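PDB 3HYW: sulfide-quinone reductase from Aquifex aeolicus, which catalyses the oxidation of hydrogen sulfide with a quinone as electron acceptor, using bound FAD and building up polysulfur at its active site. Local coordinates for residues A[3-8]-A[96-102]; A[82-86]-A[286-290]. All coordinates share one frame; numbering follows the deposited sequence.

Contact 1: A[3-8]-A[96-102]; sequences KHVVVI and IEYDYLV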
ATOM      1  N   LYS A   3      42.564   1.861 -39.006  1.00 37.68           N
ATOM      2  CA  LYS A   3      41.848   3.055 -38.558  1.00 37.26           C
ATOM      3  C   LYS A   3      42.209   3.381 -37.106  1.00 37.04           C
ATOM      4  O   LYS A   3      42.800   2.554 -36.403  1.00 37.02           O
ATOM      5  CB  LYS A   3      40.329   2.874 -38.696  1.00 37.34           C
ATOM      6  CG  LYS A   3      39.806   2.771 -40.128  1.00 38.02           C
ATOM      7  CD  LYS A   3      40.080   4.031 -40.945  1.00 38.62           C
ATOM      8  CE  LYS A   3      39.685   3.843 -42.397  1.00 39.36           C
ATOM      9  NZ  LYS A   3      40.600   2.906 -43.108  1.00 41.09           N
ATOM     10  N   HIS A   4      41.845   4.585 -36.667  1.00 36.24           N
ATOM     11  CA  HIS A   4      42.162   5.046 -35.320  1.00 35.66           C
ATOM     12  C   HIS A   4      40.917   5.526 -34.585  1.00 35.09           C
ATOM     13  O   HIS A   4      40.240   6.452 -35.027  1.00 35.05           O
ATOM     14  CB  HIS A   4      43.227   6.151 -35.367  1.00 35.65           C
ATOM     15  CG  HIS A   4      43.731   6.571 -34.020  1.00 35.73           C
ATOM     16  ND1 HIS A   4      44.235   7.831 -33.775  1.00 35.32           N
ATOM     17  CD2 HIS A   4      43.805   5.902 -32.844  1.00 35.46           C
ATOM     18  CE1 HIS A   4      44.601   7.918 -32.508  1.00 35.57           C
ATOM     19  NE2 HIS A   4      44.353   6.760 -31.922  1.00 36.12           N
ATOM     20  N   VAL A   5      40.614   4.878 -33.469  1.00 34.65           N
ATOM     21  CA  VAL A   5      39.522   5.318 -32.603  1.00 34.20           C
ATOM     22  C   VAL A   5      40.089   5.974 -31.345  1.00 34.08           C
ATOM     23  O   VAL A   5      40.958   5.406 -30.679  1.00 34.53           O
ATOM     24  CB  VAL A   5      38.583   4.150 -32.197  1.00 33.93           C
ATOM     25  CG1 VAL A   5      37.484   4.645 -31.259  1.00 34.30           C
ATOM     26  CG2 VAL A   5      37.968   3.506 -33.425  1.00 33.85           C
ATOM     27  N   VAL A   6      39.608   7.174 -31.040  1.00 33.34           N
ATOM     28  CA  VAL A   6      39.901   7.810 -29.760  1.00 33.34           C
ATOM     29  C   VAL A   6      38.700   7.643 -28.833  1.00 33.07           C
ATOM     30  O   VAL A   6      37.560   7.924 -29.219  1.00 32.90           O
ATOM     31  CB  VAL A   6      40.254   9.314 -29.912  1.00 33.35           C
ATOM     32  CG1 VAL A   6      40.332  10.008 -28.544  1.00 33.35           C
ATOM     33  CG2 VAL A   6      41.563   9.481 -30.677  1.00 33.51           C
ATOM     34  N   VAL A   7      38.972   7.177 -27.619  1.00 33.13           N
ATOM     35  CA  VAL A   7      37.961   7.052 -26.581  1.00 33.05           C
ATOM     36  C   VAL A   7      38.302   8.031 -25.463  1.00 33.21           C
ATOM     37  O   VAL A   7      39.400   7.986 -24.897  1.00 32.92           O
ATOM     38  CB  VAL A   7      37.891   5.611 -26.014  1.00 33.34           C
ATOM     39  CG1 VAL A   7      36.830   5.510 -24.926  1.00 33.01           C
ATOM     40  CG2 VAL A   7      37.620   4.599 -27.129  1.00 33.79           C
ATOM     41  N   ILE A   8      37.366   8.928 -25.161  1.00 32.87           N
ATOM     42  CA  ILE A   8      37.552   9.849 -24.053  1.00 32.89           C
ATOM     43  C   ILE A   8      36.831   9.323 -22.820  1.00 33.10           C
ATOM     44  O   ILE A   8      35.594   9.285 -22.779  1.00 32.78           O
ATOM     45  CB  ILE A   8      37.064  11.286 -24.366  1.00 32.58           C
ATOM     46  CG1 ILE A   8      37.668  11.804 -25.689  1.00 32.60           C
ATOM     47  CG2 ILE A   8      37.431  12.215 -23.220  1.00 32.43           C
ATOM     48  CD1 ILE A   8      37.141  13.198 -26.110  1.00 32.52           C
ATOM     49  N   ILE A  96      45.384  15.089 -30.982  1.00 39.02           N
ATOM     50  CA  ILE A  96      45.199  13.699 -31.380  1.00 38.74           C
ATOM     51  C   ILE A  96      44.119  13.629 -32.457  1.00 38.43           C
ATOM     52  O   ILE A  96      42.985  14.064 -32.246  1.00 38.47           O
ATOM     53  CB  ILE A  96      44.827  12.812 -30.160  1.00 38.76           C
ATOM     54  CG1 ILE A  96      45.937  12.876 -29.109  1.00 39.20           C
ATOM     55  CG2 ILE A  96      44.621  11.362 -30.576  1.00 38.96           C
ATOM     56  CD1 ILE A  96      45.455  13.143 -27.723  1.00 40.53           C
ATOM     57  N   GLU A  97      44.483  13.093 -33.616  1.00 38.08           N
ATOM     58  CA  GLU A  97      43.553  12.955 -34.727  1.00 37.85           C
ATOM     59  C   GLU A  97      42.821  11.626 -34.613  1.00 37.15           C
ATOM     60  O   GLU A  97      43.368  10.649 -34.092  1.00 37.68           O
ATOM     61  CB  GLU A  97      44.301  13.062 -36.059  1.00 38.48           C
ATOM     62  CG  GLU A  97      43.460  13.585 -37.211  1.00 40.01           C
ATOM     63  CD  GLU A  97      44.248  14.507 -38.112  1.00 42.58           C
ATOM     64  OE1 GLU A  97      44.374  15.705 -37.771  1.00 44.11           O
ATOM     65  OE2 GLU A  97      44.737  14.039 -39.165  1.00 43.60           O
ATOM     66  N   TYR A  98      41.574  11.589 -35.073  1.00 35.93           N
ATOM     67  CA  TYR A  98      40.792  10.357 -35.012  1.00 34.56           C
ATOM     68  C   TYR A  98      40.022  10.094 -36.299  1.00 34.06           C
ATOM     69  O   TYR A  98      39.690  11.020 -37.039  1.00 33.97           O
ATOM     70  CB  TYR A  98      39.838  10.365 -33.802  1.00 34.26           C
ATOM     71  CG  TYR A  98      38.766  11.439 -33.829  1.00 33.63           C
ATOM     72  CD1 TYR A  98      38.907  12.610 -33.083  1.00 33.78           C
ATOM     73  CD2 TYR A  98      37.602  11.276 -34.587  1.00 32.72           C
ATOM     74  CE1 TYR A  98      37.919  13.598 -33.096  1.00 33.14           C
ATOM     75  CE2 TYR A  98      36.611  12.256 -34.612  1.00 32.94           C
ATOM     76  CZ  TYR A  98      36.775  13.412 -33.864  1.00 32.95           C
ATOM     77  OH  TYR A  98      35.806  14.383 -33.894  1.00 31.95           O
ATOM     78  N   ASP A  99      39.754   8.817 -36.555  1.00 33.55           N
ATOM     79  CA  ASP A  99      38.830   8.405 -37.603  1.00 32.97           C
ATOM     80  C   ASP A  99      37.435   8.268 -36.995  1.00 33.20           C
ATOM     81  O   ASP A  99      36.430   8.616 -37.621  1.00 33.25           O
ATOM     82  CB  ASP A  99      39.295   7.084 -38.222  1.00 32.54           C
ATOM     83  CG  ASP A  99      40.632   7.219 -38.936  1.00 31.91           C
ATOM     84  OD1 ASP A  99      40.788   8.186 -39.703  1.00 30.91           O
ATOM     85  OD2 ASP A  99      41.522   6.372 -38.726  1.00 30.15           O
ATOM     86  N   TYR A 100      37.392   7.756 -35.768  1.00 33.10           N
ATOM     87  CA  TYR A 100      36.154   7.680 -34.987  1.00 33.14           C
ATOM     88  C   TYR A 100      36.430   8.146 -33.568  1.00 32.91           C
ATOM     89  O   TYR A 100      37.524   7.936 -33.051  1.00 33.30           O
ATOM     90  CB  TYR A 100      35.600   6.252 -34.969  1.00 33.27           C
ATOM     91  CG  TYR A 100      35.366   5.665 -36.340  1.00 34.03           C
ATOM     92  CD1 TYR A 100      34.106   5.708 -36.936  1.00 34.72           C
ATOM     93  CD2 TYR A 100      36.409   5.063 -37.044  1.00 34.73           C
ATOM     94  CE1 TYR A 100      33.902   5.177 -38.207  1.00 34.46           C
ATOM     95  CE2 TYR A 100      36.217   4.540 -38.309  1.00 34.48           C
ATOM     96  CZ  TYR A 100      34.966   4.594 -38.885  1.00 34.62           C
ATOM     97  OH  TYR A 100      34.786   4.058 -40.139  1.00 34.13           O
ATOM     98  N   LEU A 101      35.435   8.778 -32.948  1.00 32.54           N
ATOM     99  CA  LEU A 101      35.556   9.277 -31.581  1.00 32.03           C
ATOM    100  C   LEU A 101      34.436   8.737 -30.697  1.00 31.83           C
ATOM    101  O   LEU A 101      33.265   8.802 -31.066  1.00 31.48           O
ATOM    102  CB  LEU A 101      35.522  10.814 -31.560  1.00 32.03           C
ATOM    103  CG  LEU A 101      35.510  11.492 -30.184  1.00 31.85           C
ATOM    104  CD1 LEU A 101      36.885  11.411 -29.543  1.00 31.81           C
ATOM    105  CD2 LEU A 101      35.045  12.931 -30.260  1.00 31.80           C
ATOM    106  N   VAL A 102      34.812   8.213 -29.534  1.00 31.67           N
ATOM    107  CA  VAL A 102      33.840   7.787 -28.522  1.00 31.66           C
ATOM    108  C   VAL A 102      33.951   8.688 -27.289  1.00 31.51           C
ATOM    109  O   VAL A 102      34.994   8.736 -26.630  1.00 31.53           O
ATOM    110  CB  VAL A 102      34.044   6.308 -28.097  1.00 31.54           C
ATOM    111  CG1 VAL A 102      33.012   5.900 -27.055  1.00 31.41           C
ATOM    112  CG2 VAL A 102      33.981   5.386 -29.297  1.00 31.07           C
TER

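Contact 2: A[82-86]-A[286-290]; sequences DPDAN and YKNIF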
ATOM      1  N   ASP A  82      37.479  19.159 -31.947  1.00 34.97           N
ATOM      2  CA  ASP A  82      37.145  19.796 -33.218  1.00 35.02           C
ATOM      3  C   ASP A  82      36.599  18.713 -34.152  1.00 34.98           C
ATOM      4  O   ASP A  82      37.372  17.950 -34.743  1.00 34.94           O
ATOM      5  CB  ASP A  82      38.363  20.516 -33.822  1.00 34.85           C
ATOM      6  CG  ASP A  82      38.035  21.268 -35.112  1.00 35.10           C
ATOM      7  OD1 ASP A  82      36.992  20.987 -35.739  1.00 35.03           O
ATOM      8  OD2 ASP A  82      38.841  22.140 -35.517  1.00 35.98           O
ATOM      9  N   PRO A  83      35.262  18.642 -34.283  1.00 35.10           N
ATOM     10  CA  PRO A  83      34.612  17.570 -35.044  1.00 35.20           C
ATOM     11  C   PRO A  83      34.745  17.733 -36.557  1.00 35.09           C
ATOM     12  O   PRO A  83      34.570  16.763 -37.291  1.00 35.09           O
ATOM     13  CB  PRO A  83      33.146  17.681 -34.624  1.00 35.11           C
ATOM     14  CG  PRO A  83      32.966  19.100 -34.263  1.00 35.38           C
ATOM     15  CD  PRO A  83      34.282  19.591 -33.722  1.00 34.99           C
ATOM     16  N   ASP A  84      35.038  18.952 -37.008  1.00 35.11           N
ATOM     17  CA  ASP A  84      35.256  19.235 -38.422  1.00 35.44           C
ATOM     18  C   ASP A  84      36.651  18.796 -38.848  1.00 35.28           C
ATOM     19  O   ASP A  84      36.848  18.343 -39.973  1.00 35.42           O
ATOM     20  CB  ASP A  84      35.067  20.728 -38.710  1.00 35.47           C
ATOM     21  CG  ASP A  84      33.673  21.218 -38.361  1.00 36.32           C
ATOM     22  OD1 ASP A  84      32.696  20.678 -38.918  1.00 36.32           O
ATOM     23  OD2 ASP A  84      33.553  22.150 -37.532  1.00 37.46           O
ATOM     24  N   ALA A  85      37.608  18.937 -37.935  1.00 35.17           N
ATOM     25  CA  ALA A  85      38.993  18.553 -38.186  1.00 34.99           C
ATOM     26  C   ALA A  85      39.271  17.128 -37.723  1.00 34.92           C
ATOM     27  O   ALA A  85      40.364  16.608 -37.940  1.00 34.87           O
ATOM     28  CB  ALA A  85      39.939  19.521 -37.493  1.00 35.06           C
ATOM     29  N   ASN A  86      38.276  16.505 -37.088  1.00 34.91           N
ATOM     30  CA  ASN A  86      38.420  15.175 -36.472  1.00 34.84           C
ATOM     31  C   ASN A  86      39.586  15.106 -35.489  1.00 34.72           C
ATOM     32  O   ASN A  86      40.425  14.204 -35.561  1.00 34.83           O
ATOM     33  CB  ASN A  86      38.550  14.068 -37.530  1.00 34.95           C
ATOM     34  CG  ASN A  86      37.347  13.981 -38.440  1.00 35.47           C
ATOM     35  OD1 ASN A  86      36.216  13.832 -37.985  1.00 36.46           O
ATOM     36  ND2 ASN A  86      37.588  14.074 -39.742  1.00 36.84           N
ATOM     37  N   TYR A 286      27.722  14.503 -36.965  1.00 32.22           N
ATOM     38  CA  TYR A 286      29.038  13.923 -37.199  1.00 32.46           C
ATOM     39  C   TYR A 286      28.953  12.424 -36.947  1.00 32.65           C
ATOM     40  O   TYR A 286      28.960  11.963 -35.804  1.00 32.40           O
ATOM     41  CB  TYR A 286      30.100  14.596 -36.320  1.00 32.35           C
ATOM     42  CG  TYR A 286      30.234  16.091 -36.556  1.00 32.36           C
ATOM     43  CD1 TYR A 286      29.601  17.010 -35.718  1.00 32.31           C
ATOM     44  CD2 TYR A 286      30.993  16.587 -37.624  1.00 31.99           C
ATOM     45  CE1 TYR A 286      29.716  18.391 -35.932  1.00 32.17           C
ATOM     46  CE2 TYR A 286      31.116  17.956 -37.845  1.00 32.20           C
ATOM     47  CZ  TYR A 286      30.473  18.852 -36.994  1.00 32.34           C
ATOM     48  OH  TYR A 286      30.597  20.206 -37.212  1.00 32.20           O
ATOM     49  N   LYS A 287      28.854  11.673 -38.039  1.00 32.91           N
ATOM     50  CA  LYS A 287      28.532  10.248 -37.990  1.00 33.24           C
ATOM     51  C   LYS A 287      29.660   9.381 -37.419  1.00 32.82           C
ATOM     52  O   LYS A 287      29.441   8.214 -37.090  1.00 32.73           O
ATOM     53  CB  LYS A 287      28.107   9.757 -39.381  1.00 33.66           C
ATOM     54  CG  LYS A 287      26.809  10.404 -39.872  1.00 36.13           C
ATOM     55  CD  LYS A 287      26.145   9.580 -40.979  1.00 39.14           C
ATOM     56  CE  LYS A 287      24.700  10.020 -41.212  1.00 41.33           C
ATOM     57  NZ  LYS A 287      23.876   9.998 -39.957  1.00 42.28           N
ATOM     58  N   ASN A 288      30.851   9.969 -37.286  1.00 32.24           N
ATOM     59  CA  ASN A 288      31.999   9.279 -36.695  1.00 31.93           C
ATOM     60  C   ASN A 288      32.193   9.593 -35.205  1.00 31.98           C
ATOM     61  O   ASN A 288      33.195   9.194 -34.604  1.00 32.25           O
ATOM     62  CB  ASN A 288      33.280   9.553 -37.503  1.00 31.67           C
ATOM     63  CG  ASN A 288      33.737  11.006 -37.431  1.00 31.00           C
ATOM     64  OD1 ASN A 288      32.932  11.917 -37.291  1.00 30.14           O
ATOM     65  ND2 ASN A 288      35.044  11.219 -37.544  1.00 31.42           N
ATOM     66  N   ILE A 289      31.229  10.304 -34.620  1.00 31.85           N
ATOM     67  CA  ILE A 289      31.215  10.571 -33.176  1.00 31.67           C
ATOM     68  C   ILE A 289      30.098   9.770 -32.512  1.00 31.65           C
ATOM     69  O   ILE A 289      28.954   9.784 -32.965  1.00 31.30           O
ATOM     70  CB  ILE A 289      31.058  12.083 -32.845  1.00 31.75           C
ATOM     71  CG1 ILE A 289      32.248  12.889 -33.394  1.00 31.57           C
ATOM     72  CG2 ILE A 289      30.918  12.295 -31.332  1.00 31.59           C
ATOM     73  CD1 ILE A 289      32.148  14.395 -33.178  1.00 31.29           C
ATOM     74  N   PHE A 290      30.459   9.064 -31.443  1.00 31.82           N
ATOM     75  CA  PHE A 290      29.530   8.244 -30.689  1.00 31.85           C
ATOM     76  C   PHE A 290      29.616   8.654 -29.216  1.00 32.20           C
ATOM     77  O   PHE A 290      30.650   9.140 -28.752  1.00 32.38           O
ATOM     78  CB  PHE A 290      29.863   6.749 -30.860  1.00 31.57           C
ATOM     79  CG  PHE A 290      29.707   6.244 -32.274  1.00 31.47           C
ATOM     80  CD1 PHE A 290      30.720   6.426 -33.211  1.00 31.33           C
ATOM     81  CD2 PHE A 290      28.551   5.584 -32.668  1.00 31.00           C
ATOM     82  CE1 PHE A 290      30.573   5.974 -34.519  1.00 31.27           C
ATOM     83  CE2 PHE A 290      28.399   5.116 -33.972  1.00 31.37           C
ATOM     84  CZ  PHE A 290      29.406   5.312 -34.896  1.00 30.71           C
TER
HETATM   85  O   HOH W   1      33.945  14.322 -36.001  1.00 27.64           O

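Contact 1: A[3-8]-A[96-102]
With CG opposite its carbonyl carbon (chi1 -64°), D99 reaches back to the start of strand 4-8, while H4, CG opposite its own backbone N (chi1 -173°), sets its imidazole obliquely beside 96-98. OD2 of D99 accepts the backbone N of H4 at 2.7 Å through its anti lone pair, and K3 lays its CD beside the same oxygen, its ammonium farther off. In return the carbonyl O of H4 takes two donors, the N atoms of D99 and Y100, so side chain and backbone clamp the point where the two strands come into step. With an alanine here, the N of H4 would probably lose its carboxylate acceptor and the start of the strand be less firmly pinned. The imidazole links two neighbours: ND1 gives a weak hydrogen bond to E97 O at 3.0 Å, and NE2 hydrogen-bonds OG1 of T31 on strand 29-33.

Beyond this clamp the strands run parallel: V6 N donates to Y100 O, V6 O accepts from V102 N, and I8 N closes on V102 O at 2.8 Å. Branched valines suit such extended backbone. V6 CG2 fits against I96 CG2 at 3.6 Å and against Y98 CB, with L101 CD1 by its other methyl; V5 and V102 lie on the opposite face with Y100, whose OH hydrogen-bonds OD2 of D331 in helix 314-332, which packs on this face. I8 leads to the glycine-rich turn and touches FAD. Buried apolar side chains on both faces and paired main-chain groups probably stabilise the sheet, with K3, H4 and D99 at the more exposed N-terminal end.

Contact 2: A[82-86]-A[286-290]
OH of Y286 donates to OD1 of D84 at 2.7 Å, the carboxylate being approached from above its plane, with the two flat groups 68° apart. An acidic residue suits this outer corner, giving the phenol an acceptor at the exposed side of the loop while the ring lies against it. P83 supplies the surface for that ring: its CB stands 3.5 Å from the ring centroid and only 3° off the normal, a CH-pi contact squarely over one face, with CG near CZ. The same CB meets CD1 of I289 at 3.7 Å, in the angle between the aromatic face and the isoleucine's end.

Farther along, N288 ND2 gives a bond of 2.9 Å to N86 OD1. The donor lies above the carbonyl plane of N86, yet N86 OD1 falls close to the plane of the N288 amide, and the two amides stand nearly perpendicular. N288 holds CG between its backbone N and carbonyl carbon (chi1 67°), which swings the amide to this side; ND2 also bonds D99 O, so both contacts hold the amide's rotation. Water 1 lies within hydrogen-bonding distance of P83 O and N288 OD1 and so can join loop backbone to amide.

D82 OD1 accepts the N of A85, an Asx motif that shapes the loop linking strands 78-82 and 87-90. Opposite it, Y286 to I289 forms a type I beta turn. The arrangement is that of a beta-hairpin connection docked on a turn leading into an edge strand, 289-291, of the parallel FAD-domain sheet.

The two contacts lie about 9 Å apart, centre to centre, on the same side of the chain's centre, and their segments alternate in sequence: 3-8, 82-86, 96-102, then 286-290. Contact 1 joins neighbouring inner strands of the parallel five-stranded sheet; contact 2 ties the turn before its outermost strand 289-291 to the three-stranded antiparallel sheet, whose strand 95-97 runs into contact 1. They meet where L101 N and O probably bond N288 O and F290 N, and where Y98 packs on N288. The last strand, arriving from some 185 residues later, is thereby fastened to the Rossmann-type fold that carries FAD, with the three-stranded antiparallel sheet packed beside it.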